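Local structure of beta-xylanase (Roseburia intestinalis L1-82, 6SGF) at residues 66-75 and 103-113. The protein probably cleaves internal beta-1,4-xylosidic linkages of xylan, this chain being its xylan-binding CBM86 module, which holds the polysaccharide with low affinity. Numbering follows the deposited sequence.
With XYP (beta-D-xylopyranose), chain H.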
# COMPACT_ATOMS: atom_id res chain seq x y z
N VAL B 66 1.07 14.22 14.58
CA VAL B 66 0.10 15.30 14.81
C VAL B 66 -1.29 14.74 14.54
O VAL B 66 -1.43 13.86 13.66
CB VAL B 66 0.43 16.51 13.92
CG1 VAL B 66 0.37 16.10 12.43
CG2 VAL B 66 -0.53 17.68 14.21
N PRO B 67 -2.34 15.16 15.25
CA PRO B 67 -3.70 14.73 14.86
C PRO B 67 -4.02 15.20 13.45
O PRO B 67 -3.59 16.28 13.03
CB PRO B 67 -4.61 15.39 15.90
CG PRO B 67 -3.69 15.69 17.09
CD PRO B 67 -2.37 15.99 16.47
N ILE B 68 -4.76 14.38 12.69
CA ILE B 68 -5.03 14.69 11.29
C ILE B 68 -6.53 14.73 11.02
O ILE B 68 -7.33 14.09 11.70
CB ILE B 68 -4.34 13.70 10.30
CG1 ILE B 68 -4.78 12.24 10.52
CG2 ILE B 68 -2.87 13.83 10.37
CD1 ILE B 68 -4.18 11.29 9.54
N SER B 69 -6.88 15.46 9.97
CA SER B 69 -8.20 15.51 9.39
C SER B 69 -8.16 14.88 8.00
O SER B 69 -7.19 15.05 7.26
CB SER B 69 -8.67 16.97 9.32
OG SER B 69 -8.79 17.43 10.67
N LEU B 70 -9.19 14.10 7.69
CA LEU B 70 -9.26 13.34 6.47
C LEU B 70 -10.48 13.78 5.67
O LEU B 70 -11.55 14.03 6.24
CB LEU B 70 -9.32 11.85 6.77
CG LEU B 70 -8.15 11.34 7.62
CD1 LEU B 70 -8.45 9.89 8.06
CD2 LEU B 70 -6.83 11.42 6.95
N LYS B 71 -10.32 13.86 4.36
CA LYS B 71 -11.35 14.37 3.47
C LYS B 71 -11.56 13.46 2.27
O LYS B 71 -10.60 12.98 1.67
CB LYS B 71 -10.99 15.76 2.93
CG LYS B 71 -10.85 16.82 3.99
CD LYS B 71 -10.49 18.17 3.33
CE LYS B 71 -10.38 19.32 4.33
NZ LYS B 71 -10.31 20.60 3.54
N VAL B 72 -12.82 13.26 1.90
CA VAL B 72 -13.22 12.59 0.67
C VAL B 72 -13.97 13.63 -0.16
O VAL B 72 -15.07 14.05 0.20
CB VAL B 72 -14.08 11.36 0.94
CG1 VAL B 72 -14.42 10.66 -0.37
CG2 VAL B 72 -13.35 10.44 1.87
N TYR B 73 -13.40 14.01 -1.29
CA TYR B 73 -14.01 15.02 -2.14
C TYR B 73 -14.99 14.38 -3.10
O TYR B 73 -14.83 13.21 -3.48
CB TYR B 73 -12.95 15.75 -2.95
CG TYR B 73 -11.97 16.60 -2.19
CD1 TYR B 73 -10.92 16.04 -1.48
CD2 TYR B 73 -12.07 17.99 -2.25
CE1 TYR B 73 -9.99 16.83 -0.84
CE2 TYR B 73 -11.16 18.79 -1.63
CZ TYR B 73 -10.13 18.22 -0.91
OH TYR B 73 -9.24 19.06 -0.29
N ASN B 74 -16.02 15.13 -3.49
CA ASN B 74 -16.94 14.65 -4.52
C ASN B 74 -17.26 15.78 -5.49
O ASN B 74 -18.41 16.03 -5.85
CB ASN B 74 -18.20 14.03 -3.89
CG ASN B 74 -19.12 15.04 -3.18
OD1 ASN B 74 -18.69 16.03 -2.60
ND2 ASN B 74 -20.42 14.75 -3.22
N GLY B 75 -16.21 16.45 -5.95
CA GLY B 75 -16.29 17.34 -7.09
C GLY B 75 -16.35 18.81 -6.76
O GLY B 75 -16.26 19.63 -7.68
N ALA B 103 -19.29 11.70 -8.01
CA ALA B 103 -18.17 10.77 -8.00
C ALA B 103 -17.08 11.27 -7.07
O ALA B 103 -16.87 12.48 -6.94
CB ALA B 103 -17.61 10.58 -9.40
N ILE B 104 -16.40 10.33 -6.41
CA ILE B 104 -15.23 10.68 -5.62
C ILE B 104 -14.10 10.91 -6.60
O ILE B 104 -13.70 9.99 -7.32
CB ILE B 104 -14.86 9.57 -4.62
CG1 ILE B 104 -16.03 9.30 -3.67
CG2 ILE B 104 -13.55 9.96 -3.87
CD1 ILE B 104 -15.88 8.02 -2.88
N ASP B 105 -13.55 12.12 -6.61
CA ASP B 105 -12.46 12.46 -7.51
C ASP B 105 -11.14 12.65 -6.78
O ASP B 105 -10.08 12.63 -7.42
CB ASP B 105 -12.77 13.74 -8.30
CG ASP B 105 -13.03 14.96 -7.39
OD1 ASP B 105 -13.67 14.82 -6.33
OD2 ASP B 105 -12.60 16.08 -7.75
N ALA B 106 -11.16 12.81 -5.46
CA ALA B 106 -9.94 13.13 -4.72
C ALA B 106 -10.13 12.83 -3.24
O ALA B 106 -11.25 12.66 -2.76
CB ALA B 106 -9.56 14.61 -4.90
N VAL B 107 -8.99 12.78 -2.53
CA VAL B 107 -8.95 12.68 -1.07
C VAL B 107 -7.92 13.68 -0.55
O VAL B 107 -7.12 14.24 -1.30
CB VAL B 107 -8.60 11.25 -0.60
CG1 VAL B 107 -9.69 10.27 -1.08
CG2 VAL B 107 -7.22 10.85 -1.06
N GLY B 108 -7.97 13.95 0.76
CA GLY B 108 -7.07 14.91 1.34
C GLY B 108 -6.76 14.63 2.80
O GLY B 108 -7.49 13.90 3.49
N ILE B 109 -5.66 15.22 3.25
CA ILE B 109 -5.23 15.22 4.64
C ILE B 109 -4.92 16.65 5.02
O ILE B 109 -4.28 17.37 4.23
CB ILE B 109 -4.00 14.33 4.89
CG1 ILE B 109 -4.33 12.87 4.58
CG2 ILE B 109 -3.50 14.56 6.35
CD1 ILE B 109 -3.09 11.92 4.75
N MET B 110 -5.39 17.08 6.19
CA MET B 110 -5.25 18.45 6.69
C MET B 110 -4.96 18.41 8.19
O MET B 110 -5.31 17.45 8.87
CB MET B 110 -6.55 19.23 6.41
CG MET B 110 -6.58 20.62 6.97
SD MET B 110 -8.18 21.43 6.61
CE MET B 110 -9.31 20.63 7.73
N ILE B 111 -4.33 19.46 8.72
CA ILE B 111 -4.20 19.60 10.18
C ILE B 111 -5.06 20.77 10.66
O ILE B 111 -5.22 21.77 9.96
CB ILE B 111 -2.74 19.80 10.64
CG1 ILE B 111 -2.10 21.01 9.99
CG2 ILE B 111 -1.94 18.51 10.38
CD1 ILE B 111 -1.19 21.77 10.98
N THR B 112 -5.59 20.63 11.88
CA THR B 112 -6.34 21.72 12.51
C THR B 112 -5.57 22.37 13.65
O THR B 112 -6.07 23.33 14.25
CB THR B 112 -7.68 21.23 13.06
OG1 THR B 112 -7.47 20.12 13.94
CG2 THR B 112 -8.61 20.78 11.94
N GLU B 113 -4.38 21.89 13.97
CA GLU B 113 -3.59 22.49 15.04
C GLU B 113 -3.22 23.95 14.72
O GLU B 113 -2.65 24.24 13.66
CB GLU B 113 -2.33 21.67 15.25
CG GLU B 113 -1.70 21.70 16.63
CD GLU B 113 -2.54 20.97 17.66
OE1 GLU B 113 -2.51 19.71 17.72
OE2 GLU B 113 -3.23 21.69 18.41
C1 XYP H . -9.74 25.59 4.69
C2 XYP H . -9.96 24.07 4.69
C3 XYP H . -11.15 23.73 5.51
C4 XYP H . -11.13 24.41 6.86
C5 XYP H . -10.91 25.93 6.78
O2 XYP H . -10.03 23.63 3.33
O3 XYP H . -11.16 22.29 5.70
O4 XYP H . -12.39 24.13 7.48
O5 XYP H . -9.64 26.12 6.07
O HOH W 1 -6.75 17.57 12.70
O HOH W 2 -4.26 18.85 13.84
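Lys-71 runs fully extended past Met-110, whose methyl CE sits 3.8 Å from Lys-71 CE, and both reach the same xylose. Lys-71 NZ donates to its O3 at 2.9 Å and more weakly to O2, while Asp-78 forms a salt bridge with this ammonium and Gln-40 accepts from it, which fixes where it points. Met-110 has CG anti to the backbone N, and the bend at chi3 (74°) turns CE back toward Lys-71; SD and CE each lie 3.2 Å from O3. Beneath them the two strands pair antiparallel as neighbours in the five-stranded sheet of this carbohydrate-binding module, and the face carrying Ser-69, Lys-71, Tyr-73 and Met-110 is the glycan-binding one. Ser-69 and Met-110 exchange two backbone bonds, as do Lys-71 and Gly-108. Gly-108 has no side chain, and the Tyr-73 ring lies edge-on there, CE1 3.9 Å from Gly-108 N; its CD1 rests by Ala-106 CB, and Lys-42 makes a cation-pi contact with the ring. The other face is apolar: Leu-70 CD2 lies alongside Ile-109 CG1 at 3.7 Å, Val-72 CG1 meets Ile-104 CG2, and Phe-59 of the second sheet packs on Leu-70 and Val-107. Beyond Ile-68 and Ile-111 the strands part, and there one water joins Ser-69 OG to Thr-112 OG1 while another links Pro-67 O to Thr-112 N.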